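Local atomic coordinates of shikimate dehydrogenase-like protein HI_0607 (Haemophilus influenzae, PDB entry 1NPY), a protein that catalyses the NADP(+)-dependent oxidation of shikimate to 3-dehydroshikimate in vitro, though only weakly, so its biological substrate may be another compound. Residues L179-S184 with D211-P216. Residues are numbered along the deposited sequence; the frame is centred on the assembly and turned at random.
Sequences LVNVTS and DVVAMP
Asn-181 and Asp-211 pair side by side at the ends of two adjacent parallel strands, 178-181 and 208-211. Asn-181 ND2 donates a nearly straight hydrogen bond to Asp-211 OD1 at 2.8 Å. The acceptor lies in the amide plane, but the donor sits above the carboxylate plane, and the two planes are turned 74° apart. Val-213 N reaches Asp-211 OD1 from the opposite face of the carboxylate at 3.1 Å, closing an Asx turn. Asp-211 OD2 hydrogen-bonds to Thr-219 OG1, so both carboxylate oxygens are held. Asn-181 OD1 accepts Thr-183 OG1 at 2.6 Å, in the carbonyl plane, and Thr-183 N from above that plane. The latter bond makes a second Asx turn. The strand pairing ends with Val-212 N bonded to Asn-181 O at 3.0 Å.

Packing beside this polar network is close. Val-212 CG2 meets Val-182 CG1 at 3.8 Å, and Val-182 also rests on Ala-131 and Val-134 of helix 131-140. Val-213 CG2 lies 3.6 Å from Thr-183 O. The looser side has Val-180 CG1 4.4 Å from Val-212 CG2, and Val-212 is partly exposed. Ser-184 is exposed. Val-212 touches Met-130, and both Met-130 and Ser-184 probably bind NADP(+). The six-stranded parallel sheet has order 3-2-1-4-5-6, with these strands fourth and fifth: a Rossmann fold, which binds its cofactor at the C-terminal strand ends.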
# COMPACT_ATOMS: atom_id res chain seq x y z
N LEU A 179 -7.81 14.97 -3.90
CA LEU A 179 -8.71 14.18 -3.06
C LEU A 179 -8.25 12.74 -2.99
O LEU A 179 -8.05 12.09 -4.02
CB LEU A 179 -10.12 14.21 -3.63
CG LEU A 179 -10.60 15.63 -3.96
CD1 LEU A 179 -11.99 15.51 -4.57
CD2 LEU A 179 -10.68 16.49 -2.71
N VAL A 180 -8.03 12.24 -1.78
CA VAL A 180 -7.56 10.88 -1.60
C VAL A 180 -8.59 10.10 -0.79
O VAL A 180 -8.96 10.50 0.32
CB VAL A 180 -6.19 10.78 -0.87
CG1 VAL A 180 -5.64 9.39 -0.95
CG2 VAL A 180 -5.20 11.81 -1.37
N ASN A 181 -9.01 8.95 -1.31
CA ASN A 181 -9.92 8.09 -0.57
C ASN A 181 -9.12 6.92 0.01
O ASN A 181 -8.46 6.17 -0.73
CB ASN A 181 -11.02 7.51 -1.45
CG ASN A 181 -11.89 6.53 -0.67
OD1 ASN A 181 -12.38 6.88 0.40
ND2 ASN A 181 -12.08 5.33 -1.18
N VAL A 182 -9.20 6.80 1.34
CA VAL A 182 -8.66 5.67 2.08
C VAL A 182 -9.73 4.99 2.96
O VAL A 182 -9.44 4.30 3.93
CB VAL A 182 -7.44 6.05 2.95
CG1 VAL A 182 -6.29 6.50 2.08
CG2 VAL A 182 -7.75 7.09 4.04
N THR A 183 -10.99 5.16 2.57
CA THR A 183 -12.10 4.45 3.21
C THR A 183 -12.43 3.20 2.41
O THR A 183 -11.92 3.00 1.29
CB THR A 183 -13.41 5.28 3.27
OG1 THR A 183 -13.91 5.54 1.95
CG2 THR A 183 -13.28 6.66 3.91
N SER A 184 -13.33 2.37 2.94
CA SER A 184 -13.95 1.30 2.17
C SER A 184 -15.03 1.72 1.16
O SER A 184 -15.65 0.86 0.53
CB SER A 184 -14.55 0.28 3.15
OG SER A 184 -15.48 0.98 3.95
N ASP A 211 -7.68 7.16 -5.42
CA ASP A 211 -8.52 6.23 -4.67
C ASP A 211 -7.64 5.03 -4.40
O ASP A 211 -7.21 4.32 -5.32
CB ASP A 211 -9.74 5.80 -5.48
CG ASP A 211 -10.85 5.20 -4.64
OD1 ASP A 211 -10.60 4.77 -3.49
OD2 ASP A 211 -12.02 5.13 -5.09
N VAL A 212 -7.45 4.73 -3.12
CA VAL A 212 -6.68 3.56 -2.73
C VAL A 212 -7.47 2.27 -2.88
O VAL A 212 -6.90 1.18 -2.94
CB VAL A 212 -6.08 3.76 -1.33
CG1 VAL A 212 -5.22 2.58 -0.95
CG2 VAL A 212 -5.23 5.01 -1.28
N VAL A 213 -8.79 2.34 -3.02
CA VAL A 213 -9.57 1.15 -3.34
C VAL A 213 -9.12 0.59 -4.69
O VAL A 213 -8.99 1.34 -5.66
CB VAL A 213 -11.08 1.45 -3.42
CG1 VAL A 213 -11.81 0.25 -3.97
CG2 VAL A 213 -11.60 1.85 -2.06
N ALA A 214 -8.85 -0.71 -4.73
CA ALA A 214 -8.28 -1.35 -5.90
C ALA A 214 -9.26 -2.21 -6.69
O ALA A 214 -9.03 -2.42 -7.88
CB ALA A 214 -7.07 -2.17 -5.51
N MET A 215 -10.36 -2.64 -6.07
CA MET A 215 -11.36 -3.47 -6.74
C MET A 215 -12.73 -2.89 -6.41
O MET A 215 -13.14 -2.88 -5.24
CB MET A 215 -11.27 -4.92 -6.24
CG MET A 215 -12.32 -5.85 -6.82
SD MET A 215 -12.18 -6.11 -8.61
CE MET A 215 -11.08 -7.53 -8.56
N PRO A 216 -13.43 -2.37 -7.41
CA PRO A 216 -12.97 -2.25 -8.80
C PRO A 216 -12.02 -1.07 -8.95
O PRO A 216 -12.01 -0.23 -8.06
CB PRO A 216 -14.27 -1.90 -9.54
CG PRO A 216 -15.00 -1.03 -8.53
CD PRO A 216 -14.75 -1.73 -7.22